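Local coordinates for Co-chaperone DjlA N-terminal domain-containing protein (Porphyromonas gingivalis, PDB 2H5N) that is of unknown function but binds a magnesium ion and belongs to the all-helical TerB-like family related to the N-terminal domain of the co-chaperone DjlA, at residues Lys26-Ala31 / Ser89-Ile94; Ala74-Met79 / Thr114-Pro119; Met11-Gln16 / Met48-Leu53; Gly99-Asn104 / Met121-Ala126. All coordinates share one frame; numbering follows the deposited sequence.

Contact 1 of 4, residues Lys26-Ala31 / Ser89-Ile94; sequences KSMVMA and SYLGVI. With MG (magnesium ion), chain E.
Val29 O binds the magnesium ion at 2.4 Å. Asp32 OD1 and Lys34 O, a few residues further on, bind the same ion. The backbone of Val29 thus serves the metal, while its side chain packs against Ile94 of helix 81-94. The two helical segments run in the same general direction, crossing at -28° with their axes 10.8 Å apart at closest approach. That spacing is bridged by apolar side chains in the buried core of this TerB-like helical bundle.

Met28 makes the longer reach. Its chain is extended through CG and SD, then bends at the last torsion (chi3 68°), which brings the methyl group beside the last turn of helix 81-94. Met28 CE lies 3.2 Å from Leu91 O. Met28 CE also touches Leu91 CD2 at 3.8 Å and Ile94 CB at 4.2 Å. The methyl group is therefore set between two side chains and a backbone carbonyl.

Val29 and Ile94 cross at about a right angle. The branch methyls meet, Val29 CG1 lying 3.6 Å from Ile94 CG2. Ile94 holds CG2 anti to its backbone N, on the side facing Val29. Its other branch ends over one face of the Tyr90 ring: Ile94 CD1 sits 3.5 Å above the Tyr90 ring plane, toward the rim. Tyr90 OH is hydrogen-bonded to Met43 O.

Because a sulfur-bound methyl is slightly polarised, its nearness to Leu91 O may be mildly favourable. Otherwise the contact is apolar, and it packs the residue that gives the metal its backbone oxygen against the core.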
loop_
_atom_site.group_PDB
_atom_site.type_symbol
_atom_site.label_atom_id
_atom_site.label_comp_id
_atom_site.label_asym_id
_atom_site.label_seq_id
_atom_site.Cartn_x
_atom_site.Cartn_y
_atom_site.Cartn_z
ATOM N N LYS A 26 5.199 9.652 2.316
ATOM C CA LYS A 26 4.440 8.491 1.843
ATOM C C LYS A 26 4.599 7.218 2.718
ATOM O O LYS A 26 3.618 6.539 3.061
ATOM C CB LYS A 26 4.815 8.197 0.411
ATOM C CG LYS A 26 4.024 9.023 -0.634
ATOM C CD LYS A 26 4.546 8.698 -2.038
ATOM C CE LYS A 26 3.823 9.486 -3.070
ATOM N NZ LYS A 26 4.007 8.978 -4.488
ATOM N N SER A 27 5.831 6.872 3.031
ATOM C CA SER A 27 6.109 5.664 3.780
ATOM C C SER A 27 5.455 5.764 5.147
ATOM O O SER A 27 4.840 4.809 5.613
ATOM C CB SER A 27 7.622 5.448 3.917
ATOM O OG SER A 27 8.280 5.522 2.655
ATOM N N MET A 28 5.600 6.918 5.802
ATOM C CA MET A 28 5.016 7.129 7.141
ATOM C C MET A 28 3.489 6.966 7.130
ATOM O O MET A 28 2.968 6.190 7.945
ATOM C CB MET A 28 5.460 8.472 7.734
ATOM C CG MET A 28 4.948 8.835 9.150
ATOM S SD MET A 28 5.471 10.452 9.766
ATOM C CE MET A 28 4.540 11.502 8.638
ATOM N N VAL A 29 2.803 7.634 6.184
ATOM C CA VAL A 29 1.326 7.599 6.096
ATOM C C VAL A 29 0.748 6.268 5.584
ATOM O O VAL A 29 -0.395 5.938 5.895
ATOM C CB VAL A 29 0.663 8.810 5.248
ATOM C CG1 VAL A 29 0.984 10.170 5.844
ATOM C CG2 VAL A 29 1.055 8.794 3.805
ATOM N N MET A 30 1.501 5.517 4.783
ATOM C CA MET A 30 1.040 4.179 4.366
ATOM C C MET A 30 1.257 3.138 5.452
ATOM O O MET A 30 0.703 2.041 5.365
ATOM C CB MET A 30 1.739 3.690 3.099
ATOM C CG MET A 30 1.722 4.687 1.942
ATOM S SD MET A 30 2.081 3.993 0.308
ATOM C CE MET A 30 0.441 3.253 0.117
ATOM N N ALA A 31 2.049 3.444 6.477
ATOM C CA ALA A 31 2.473 2.375 7.392
ATOM C C ALA A 31 1.319 1.561 7.967
ATOM O O ALA A 31 1.379 0.341 8.013
ATOM C CB ALA A 31 3.376 2.893 8.503
ATOM N N SER A 89 9.887 18.512 11.223
ATOM C CA SER A 89 8.724 19.334 11.586
ATOM C C SER A 89 7.605 19.016 10.632
ATOM O O SER A 89 6.471 18.839 11.048
ATOM C CB SER A 89 9.055 20.845 11.624
ATOM O OG SER A 89 10.176 21.061 12.466
ATOM N N TYR A 90 7.964 18.896 9.364
ATOM C CA TYR A 90 7.057 18.555 8.271
ATOM C C TYR A 90 6.390 17.197 8.495
ATOM O O TYR A 90 5.175 17.054 8.382
ATOM C CB TYR A 90 7.853 18.538 6.955
ATOM C CG TYR A 90 7.107 17.943 5.776
ATOM C CD1 TYR A 90 5.937 18.542 5.300
ATOM C CD2 TYR A 90 7.570 16.772 5.129
ATOM C CE1 TYR A 90 5.258 18.014 4.235
ATOM C CE2 TYR A 90 6.888 16.246 4.029
ATOM C CZ TYR A 90 5.731 16.873 3.586
ATOM O OH TYR A 90 5.009 16.386 2.502
ATOM N N LEU A 91 7.192 16.199 8.863
ATOM C CA LEU A 91 6.657 14.882 9.068
ATOM C C LEU A 91 5.702 14.901 10.257
ATOM O O LEU A 91 4.678 14.253 10.224
ATOM C CB LEU A 91 7.765 13.842 9.191
ATOM C CG LEU A 91 8.532 13.533 7.886
ATOM C CD1 LEU A 91 9.760 12.733 8.214
ATOM C CD2 LEU A 91 7.660 12.798 6.818
ATOM N N GLY A 92 6.007 15.731 11.252
ATOM C CA GLY A 92 5.245 15.817 12.453
ATOM C C GLY A 92 3.900 16.478 12.312
ATOM O O GLY A 92 2.954 16.102 13.024
ATOM N N VAL A 93 3.799 17.452 11.412
ATOM C CA VAL A 93 2.530 18.119 11.188
ATOM C C VAL A 93 1.586 17.361 10.266
ATOM O O VAL A 93 0.380 17.612 10.318
ATOM C CB VAL A 93 2.689 19.576 10.665
ATOM C CG1 VAL A 93 3.670 20.369 11.542
ATOM C CG2 VAL A 93 3.094 19.580 9.224
ATOM N N ILE A 94 2.110 16.451 9.427
ATOM C CA ILE A 94 1.253 15.658 8.517
ATOM C C ILE A 94 0.167 14.871 9.258
ATOM O O ILE A 94 -1.006 14.886 8.855
ATOM C CB ILE A 94 2.071 14.745 7.580
ATOM C CG1 ILE A 94 2.669 15.579 6.466
ATOM C CG2 ILE A 94 1.205 13.574 7.005
ATOM C CD1 ILE A 94 3.830 14.887 5.733
HETATM MG MG MG E . -2.527 5.437 6.970
#

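Contact 2 of 4, residues Ala74-Met79 / Thr114-Pro119; sequences ALIARM and TLCGLP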
loop_
_atom_site.group_PDB
_atom_site.type_symbol
_atom_site.label_atom_id
_atom_site.label_comp_id
_atom_site.label_asym_id
_atom_site.label_seq_id
_atom_site.Cartn_x
_atom_site.Cartn_y
_atom_site.Cartn_z
ATOM N N ALA A 74 19.167 7.580 3.245
ATOM C CA ALA A 74 20.577 8.033 3.005
ATOM C C ALA A 74 20.661 9.531 2.642
ATOM O O ALA A 74 21.525 10.277 3.150
ATOM C CB ALA A 74 21.191 7.206 1.902
ATOM N N LEU A 75 19.761 9.966 1.750
ATOM C CA LEU A 75 19.731 11.370 1.292
ATOM C C LEU A 75 19.336 12.369 2.385
ATOM O O LEU A 75 19.894 13.452 2.457
ATOM C CB LEU A 75 18.774 11.530 0.105
ATOM C CG LEU A 75 19.294 10.969 -1.200
ATOM C CD1 LEU A 75 18.143 10.836 -2.210
ATOM C CD2 LEU A 75 20.418 11.893 -1.716
ATOM N N ILE A 76 18.403 11.985 3.252
ATOM C CA ILE A 76 17.967 12.836 4.382
ATOM C C ILE A 76 19.025 12.790 5.498
ATOM O O ILE A 76 19.399 13.822 6.104
ATOM C CB ILE A 76 16.617 12.335 4.980
ATOM C CG1 ILE A 76 15.459 12.395 3.974
ATOM C CG2 ILE A 76 16.255 13.114 6.221
ATOM C CD1 ILE A 76 15.305 13.725 3.254
ATOM N N ALA A 77 19.495 11.579 5.784
ATOM C CA ALA A 77 20.415 11.372 6.901
ATOM C C ALA A 77 21.665 12.225 6.805
ATOM O O ALA A 77 22.301 12.536 7.840
ATOM C CB ALA A 77 20.796 9.883 7.038
ATOM N N ARG A 78 22.041 12.593 5.583
ATOM C CA ARG A 78 23.282 13.346 5.389
ATOM C C ARG A 78 23.086 14.867 5.350
ATOM O O ARG A 78 24.024 15.611 5.053
ATOM C CB ARG A 78 24.020 12.869 4.144
ATOM C CG ARG A 78 23.419 13.324 2.803
ATOM C CD ARG A 78 24.095 12.526 1.684
ATOM N NE ARG A 78 23.889 13.061 0.329
ATOM C CZ ARG A 78 24.296 12.445 -0.792
ATOM N NH1 ARG A 78 24.936 11.287 -0.721
ATOM N NH2 ARG A 78 24.071 12.975 -1.989
ATOM N N MET A 79 21.877 15.329 5.637
ATOM C CA MET A 79 21.617 16.780 5.628
ATOM C C MET A 79 22.148 17.435 6.921
ATOM O O MET A 79 22.252 16.784 7.959
ATOM C CB MET A 79 20.117 17.098 5.473
ATOM C CG MET A 79 19.506 16.728 4.135
ATOM S SD MET A 79 17.716 17.070 3.926
ATOM C CE MET A 79 17.072 16.856 5.493
ATOM N N THR A 114 14.078 8.618 13.933
ATOM C CA THR A 114 15.244 7.862 14.396
ATOM C C THR A 114 16.063 7.362 13.182
ATOM O O THR A 114 17.277 7.569 13.128
ATOM C CB THR A 114 14.855 6.679 15.322
ATOM O OG1 THR A 114 14.156 7.190 16.466
ATOM C CG2 THR A 114 16.122 5.876 15.803
ATOM N N LEU A 115 15.388 6.757 12.202
ATOM C CA LEU A 115 16.058 6.121 11.083
ATOM C C LEU A 115 16.770 7.134 10.185
ATOM O O LEU A 115 17.845 6.840 9.659
ATOM C CB LEU A 115 15.129 5.199 10.266
ATOM C CG LEU A 115 14.566 3.878 10.833
ATOM C CD1 LEU A 115 14.469 2.804 9.751
ATOM C CD2 LEU A 115 15.312 3.308 12.032
ATOM N N CYS A 116 16.189 8.328 10.061
ATOM C CA CYS A 116 16.715 9.369 9.179
ATOM C C CYS A 116 17.664 10.316 9.938
ATOM O O CYS A 116 18.196 11.232 9.343
ATOM C CB CYS A 116 15.558 10.174 8.569
ATOM S SG CYS A 116 14.610 9.303 7.306
ATOM N N GLY A 117 17.838 10.105 11.245
ATOM C CA GLY A 117 18.657 10.991 12.079
ATOM C C GLY A 117 18.142 12.416 12.315
ATOM O O GLY A 117 18.955 13.369 12.419
ATOM N N LEU A 118 16.801 12.556 12.391
ATOM C CA LEU A 118 16.136 13.839 12.627
ATOM C C LEU A 118 16.056 14.084 14.140
ATOM O O LEU A 118 16.038 13.111 14.917
ATOM C CB LEU A 118 14.720 13.844 12.016
ATOM C CG LEU A 118 14.611 13.349 10.561
ATOM C CD1 LEU A 118 13.168 13.209 10.090
ATOM C CD2 LEU A 118 15.443 14.211 9.570
ATOM N N PRO A 119 15.997 15.368 14.564
ATOM C CA PRO A 119 15.899 15.663 16.003
ATOM C C PRO A 119 14.495 15.379 16.532
ATOM O O PRO A 119 13.508 15.468 15.777
ATOM C CB PRO A 119 16.198 17.151 16.061
ATOM C CG PRO A 119 15.628 17.672 14.766
ATOM C CD PRO A 119 16.036 16.604 13.760
#
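This is a buried apolar contact between the C-terminal ends of two helices, 69-77 and 103-116, in the TerB-like helical fold. The second helix ends in a Schellman motif. Gly117 takes a positive phi (68°) there, with two bonds back into the last turn, and the chain then leads on to Leu118. The backbones come close: the CA atoms of Ala77 and Cys116 are 4.8 Å apart.

Ile76 takes part in both side-chain contacts. Its CG2 branch, anti to the backbone N, does the touching. Ile76 CG2 meets Leu118 CD2 at 3.6 Å and Cys116 CB at 3.8 Å, so it contacts residues before and after the glycine turn. On Cys116 it is CB, not SG, that meets the isoleucine.

The surroundings tie these helix ends to the rest of the bundle. Lys84 NZ of helix 81-94 donates hydrogen bonds to both Ala77 O and Gly117 O, so one ammonium group serves both ends. Ile76 also packs on Ala20 and Ile21 of helix 15-30, and Ala77 touches Ser70 of a second subunit.

The tightest approach is a CA-H...O contact. Ala77 CA lies 3.3 Å from Cys116 O, with an angle of 148° at the hydrogen, and Ala77 CB stands 3.7 Å from the same oxygen.

Contact 3 of 4, residues Met11-Gln16 / Met48-Leu53; sequences MTFSGQ and MRFGIL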
loop_
_atom_site.group_PDB
_atom_site.type_symbol
_atom_site.label_atom_id
_atom_site.label_comp_id
_atom_site.label_asym_id
_atom_site.label_seq_id
_atom_site.Cartn_x
_atom_site.Cartn_y
_atom_site.Cartn_z
ATOM N N MET A 11 17.073 28.334 2.471
ATOM C CA MET A 11 17.113 26.887 2.728
ATOM C C MET A 11 16.896 26.229 1.379
ATOM O O MET A 11 15.896 26.493 0.714
ATOM C CB MET A 11 16.037 26.490 3.751
ATOM C CG MET A 11 16.013 25.012 4.103
ATOM S SD MET A 11 14.792 24.611 5.383
ATOM C CE MET A 11 15.808 25.250 6.680
ATOM N N THR A 12 17.864 25.458 0.908
ATOM C CA THR A 12 17.752 24.873 -0.440
ATOM C C THR A 12 17.681 23.353 -0.416
ATOM O O THR A 12 18.266 22.712 0.465
ATOM C CB THR A 12 18.914 25.305 -1.383
ATOM O OG1 THR A 12 20.178 24.963 -0.782
ATOM C CG2 THR A 12 18.867 26.785 -1.661
ATOM N N PHE A 13 16.972 22.778 -1.389
ATOM C CA PHE A 13 16.901 21.321 -1.539
ATOM C C PHE A 13 17.064 20.905 -2.983
ATOM O O PHE A 13 16.398 21.442 -3.866
ATOM C CB PHE A 13 15.552 20.784 -1.022
ATOM C CG PHE A 13 15.289 21.097 0.419
ATOM C CD1 PHE A 13 15.622 20.180 1.421
ATOM C CD2 PHE A 13 14.718 22.307 0.787
ATOM C CE1 PHE A 13 15.370 20.461 2.759
ATOM C CE2 PHE A 13 14.483 22.606 2.125
ATOM C CZ PHE A 13 14.799 21.675 3.120
ATOM N N SER A 14 17.953 19.940 -3.226
ATOM C CA SER A 14 18.085 19.326 -4.565
ATOM C C SER A 14 16.801 18.588 -4.931
ATOM O O SER A 14 16.007 18.291 -4.044
ATOM C CB SER A 14 19.287 18.395 -4.611
ATOM O OG SER A 14 19.008 17.182 -3.928
ATOM N N GLY A 15 16.578 18.364 -6.230
ATOM C CA GLY A 15 15.525 17.490 -6.710
ATOM C C GLY A 15 15.486 16.114 -6.057
ATOM O O GLY A 15 14.404 15.608 -5.748
ATOM N N GLN A 16 16.635 15.471 -5.848
ATOM C CA GLN A 16 16.585 14.134 -5.226
ATOM C C GLN A 16 16.333 14.205 -3.706
ATOM O O GLN A 16 15.745 13.294 -3.145
ATOM C CB GLN A 16 17.746 13.192 -5.662
ATOM C CG GLN A 16 19.147 13.507 -5.146
ATOM C CD GLN A 16 20.274 12.726 -5.862
ATOM O OE1 GLN A 16 20.227 11.490 -6.010
ATOM N NE2 GLN A 16 21.291 13.449 -6.296
ATOM N N MET A 48 4.940 22.259 -0.393
ATOM C CA MET A 48 5.228 23.503 -1.069
ATOM C C MET A 48 6.125 24.431 -0.239
ATOM O O MET A 48 6.893 25.216 -0.805
ATOM C CB MET A 48 3.924 24.191 -1.372
ATOM C CG MET A 48 2.982 23.238 -2.011
ATOM S SD MET A 48 2.902 23.744 -3.685
ATOM C CE MET A 48 1.579 24.922 -3.448
ATOM N N ARG A 49 6.062 24.319 1.089
ATOM C CA ARG A 49 6.876 25.184 1.951
ATOM C C ARG A 49 8.351 24.906 1.758
ATOM O O ARG A 49 9.191 25.668 2.221
ATOM C CB ARG A 49 6.514 25.016 3.412
ATOM C CG ARG A 49 5.097 25.415 3.721
ATOM C CD ARG A 49 5.092 26.575 4.608
ATOM N NE ARG A 49 3.731 26.978 4.918
ATOM C CZ ARG A 49 3.421 28.123 5.511
ATOM N NH1 ARG A 49 2.149 28.408 5.752
ATOM N NH2 ARG A 49 4.380 28.981 5.857
ATOM N N PHE A 50 8.652 23.826 1.049
ATOM C CA PHE A 50 10.040 23.440 0.726
ATOM C C PHE A 50 10.618 24.174 -0.473
ATOM O O PHE A 50 11.785 23.963 -0.834
ATOM C CB PHE A 50 10.158 21.931 0.557
ATOM C CG PHE A 50 10.171 21.192 1.863
ATOM C CD1 PHE A 50 11.350 21.036 2.568
ATOM C CD2 PHE A 50 8.998 20.672 2.396
ATOM C CE1 PHE A 50 11.373 20.334 3.777
ATOM C CE2 PHE A 50 8.997 19.991 3.603
ATOM C CZ PHE A 50 10.182 19.825 4.305
ATOM N N GLY A 51 9.781 24.998 -1.100
ATOM C CA GLY A 51 10.228 25.989 -2.049
ATOM C C GLY A 51 10.022 25.646 -3.494
ATOM O O GLY A 51 10.808 26.040 -4.351
ATOM N N ILE A 52 8.966 24.901 -3.775
ATOM C CA ILE A 52 8.632 24.555 -5.165
ATOM C C ILE A 52 7.311 25.181 -5.597
ATOM O O ILE A 52 6.469 25.499 -4.756
ATOM C CB ILE A 52 8.531 23.035 -5.412
ATOM C CG1 ILE A 52 7.422 22.406 -4.545
ATOM C CG2 ILE A 52 9.889 22.393 -5.305
ATOM C CD1 ILE A 52 7.926 21.700 -3.274
ATOM N N LEU A 53 7.135 25.298 -6.911
ATOM C CA LEU A 53 5.869 25.710 -7.513
ATOM C C LEU A 53 4.890 24.533 -7.654
ATOM O O LEU A 53 5.312 23.386 -7.853
ATOM C CB LEU A 53 6.133 26.383 -8.858
ATOM C CG LEU A 53 6.178 27.913 -8.882
ATOM C CD1 LEU A 53 5.022 28.488 -9.735
ATOM C CD2 LEU A 53 6.204 28.544 -7.467
#
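Phe13, on an extended lead-in to helix 15-30, faces Phe50, in the turn after helix 37-47, with their CA atoms 7.5 Å apart. The motif is a T-shaped (edge-to-face) aromatic pair. The ring centroids of Phe13 and Phe50 are 5.1 Å apart and the planes stand at 76°. Phe50 presents its edge, and Phe13 offers one face. The CB of Phe13 points at the 48-53 segment, whereas Phe50 starts out across the contact and closes in through its ring.

Ser14 is the N-cap of helix 15-30, and its side chain caps a backbone N near the helix start. Gly51, next in the chain after Phe50, has a positive phi of 102°, in the loop that helix 54-64 follows.

Phe50 is the buried partner. It makes further edge-to-face pairs with Tyr86 and Tyr90 of helix 81-94, so the pair extends an aromatic cluster. Phe13 also packs on Leu18 and Ile21 of its own following helix, and on Arg83. The contact therefore joins the lead-in of helix 15-30 to the 48-53 loop.

Phe50 CD1 lies 3.4 Å above the Phe13 plane, toward the rim, and approaches Phe13 CE2 at 3.5 Å and Phe13 CZ at 3.6 Å. Phe50 CE1 stands 3.7 Å from Phe13 CZ.

Contact 4 of 4, residues Gly99-Asn104 / Met121-Ala126; sequences GDIDDN and MTVMEA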
loop_
_atom_site.group_PDB
_atom_site.type_symbol
_atom_site.label_atom_id
_atom_site.label_comp_id
_atom_site.label_asym_id
_atom_site.label_seq_id
_atom_site.Cartn_x
_atom_site.Cartn_y
_atom_site.Cartn_z
ATOM N N GLY A 99 -3.595 20.211 16.161
ATOM C CA GLY A 99 -2.389 20.399 16.976
ATOM C C GLY A 99 -2.116 19.279 17.960
ATOM O O GLY A 99 -1.295 19.420 18.901
ATOM N N ASP A 100 -2.837 18.178 17.771
ATOM C CA ASP A 100 -2.640 16.974 18.578
ATOM C C ASP A 100 -2.276 15.760 17.717
ATOM O O ASP A 100 -2.735 15.611 16.593
ATOM C CB ASP A 100 -3.865 16.686 19.451
ATOM C CG ASP A 100 -4.005 17.679 20.603
ATOM O OD1 ASP A 100 -2.970 18.205 21.080
ATOM O OD2 ASP A 100 -5.150 17.933 21.035
ATOM N N ILE A 101 -1.437 14.896 18.274
ATOM C CA ILE A 101 -1.072 13.678 17.613
ATOM C C ILE A 101 -1.311 12.511 18.588
ATOM O O ILE A 101 -0.981 12.611 19.776
ATOM C CB ILE A 101 0.390 13.812 17.081
ATOM C CG1 ILE A 101 0.700 12.779 15.992
ATOM C CG2 ILE A 101 1.399 13.825 18.227
ATOM C CD1 ILE A 101 2.165 12.881 15.413
ATOM N N ASP A 102 -1.928 11.427 18.122
ATOM C CA ASP A 102 -2.115 10.284 19.011
ATOM C C ASP A 102 -0.829 9.490 19.130
ATOM O O ASP A 102 0.116 9.741 18.373
ATOM C CB ASP A 102 -3.353 9.421 18.666
ATOM C CG ASP A 102 -3.183 8.571 17.412
ATOM O OD1 ASP A 102 -2.080 8.059 17.139
ATOM O OD2 ASP A 102 -4.201 8.381 16.706
ATOM N N ASP A 103 -0.798 8.550 20.084
ATOM C CA ASP A 103 0.417 7.835 20.481
ATOM C C ASP A 103 1.005 6.941 19.385
ATOM O O ASP A 103 2.223 6.726 19.344
ATOM C CB ASP A 103 0.161 6.959 21.706
ATOM C CG ASP A 103 -0.414 7.723 22.869
ATOM O OD1 ASP A 103 0.143 8.754 23.289
ATOM O OD2 ASP A 103 -1.448 7.274 23.378
ATOM N N ASN A 104 0.129 6.411 18.533
ATOM C CA ASN A 104 0.543 5.518 17.449
ATOM C C ASN A 104 1.225 6.298 16.348
ATOM O O ASN A 104 2.268 5.874 15.850
ATOM C CB ASN A 104 -0.646 4.722 16.913
ATOM C CG ASN A 104 -1.405 4.005 18.020
ATOM O OD1 ASN A 104 -0.800 3.311 18.859
ATOM N ND2 ASN A 104 -2.731 4.169 18.041
ATOM N N MET A 121 11.252 16.312 18.672
ATOM C CA MET A 121 10.545 17.521 19.056
ATOM C C MET A 121 9.096 17.142 19.408
ATOM O O MET A 121 8.603 16.068 19.042
ATOM C CB MET A 121 10.585 18.575 17.929
ATOM C CG MET A 121 9.986 18.111 16.610
ATOM S SD MET A 121 9.999 19.258 15.206
ATOM C CE MET A 121 11.692 19.183 14.710
ATOM N N THR A 122 8.421 18.017 20.141
ATOM C CA THR A 122 6.972 17.868 20.349
ATOM C C THR A 122 6.244 18.334 19.095
ATOM O O THR A 122 6.819 19.018 18.245
ATOM C CB THR A 122 6.468 18.693 21.524
ATOM O OG1 THR A 122 6.529 20.073 21.176
ATOM C CG2 THR A 122 7.330 18.450 22.753
ATOM N N VAL A 123 4.965 17.975 19.020
ATOM C CA VAL A 123 4.142 18.268 17.869
ATOM C C VAL A 123 3.896 19.791 17.805
ATOM O O VAL A 123 3.779 20.360 16.709
ATOM C CB VAL A 123 2.858 17.380 17.878
ATOM C CG1 VAL A 123 2.052 17.552 19.188
ATOM C CG2 VAL A 123 2.000 17.623 16.640
ATOM N N MET A 124 3.851 20.436 18.984
ATOM C CA MET A 124 3.780 21.892 19.097
ATOM C C MET A 124 4.977 22.563 18.417
ATOM O O MET A 124 4.783 23.472 17.599
ATOM C CB MET A 124 3.680 22.323 20.567
ATOM C CG MET A 124 3.732 23.847 20.812
ATOM S SD MET A 124 3.120 24.393 22.430
ATOM C CE MET A 124 1.335 24.202 22.282
ATOM N N GLU A 125 6.193 22.131 18.770
ATOM C CA GLU A 125 7.439 22.624 18.151
ATOM C C GLU A 125 7.495 22.339 16.647
ATOM O O GLU A 125 8.009 23.156 15.886
ATOM C CB GLU A 125 8.676 22.019 18.822
ATOM C CG GLU A 125 9.062 22.682 20.145
ATOM C CD GLU A 125 9.935 21.776 21.030
ATOM O OE1 GLU A 125 10.181 20.596 20.679
ATOM O OE2 GLU A 125 10.363 22.257 22.101
ATOM N N ALA A 126 6.993 21.177 16.241
ATOM C CA ALA A 126 6.800 20.859 14.823
ATOM C C ALA A 126 5.914 21.869 14.097
ATOM O O ALA A 126 6.290 22.362 13.036
ATOM C CB ALA A 126 6.230 19.485 14.657
#
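Val123 packs on Ile101 beside a capped helix start, where the Glu125 carboxylate takes part in a capping bond. Thr122 N reaches Glu125 OE1 from above the carboxylate plane, 39° out of it. Thr122 N donates to Glu125 OE1 at 3.2 Å, with an angle of 158° at the hydrogen. In return Glu125 N donates to Thr122 OG1 at 3.2 Å, and this bond is nearly straight (174°). The two bonds form a capping box at the first turn of helix 123-130.

Val123 follows the cap residue Thr122, and its side chain is directed at the 99-104 loop. Ile101 CG2 is the touching branch on the loop side. Ile101 CG2 lies 3.9 Å from Val123 CB and is equally close to Val123 CG1. Both of these methyls, Ile101 CG2 and Val123 CG1, sit between the N and the carbonyl carbon of their own backbone. Val123 CG1 also stands 3.8 Å from Gly99 O, so the valine rests against the loop backbone as well. The side chains meet at a slant.

The same loop ends in the N-cap of helix 103-116. Asp102 OD1 accepts from Asn104 N in a weak bond of 3.1 Å, and also from Glu105 N. Trp109 of helix 103-116 touches Ile101, Met121 and Ala126.

Overall arrangement
Contacts 1 and 2 are buried, contact 3 is partly buried and contact 4 lies at the surface. Contact 1 is nearest the centre of the chain and is the one at the metal. It touches each of the others: Leu91 packs on Leu118 of contact 2, Tyr90 on Phe50 of contact 3, and Ser89 and Val93 on the 121-126 segment of contact 4. Helix 15-30 serves contacts 1 and 3, and helix 103-116 serves contacts 2 and 4. Aliphatic and methionine packing dominates inside, aromatic rings meet in contact 3, and polar helix caps flank the apolar patch of contact 4. Contacts 3 and 4 lie on opposite sides of the chain's centre.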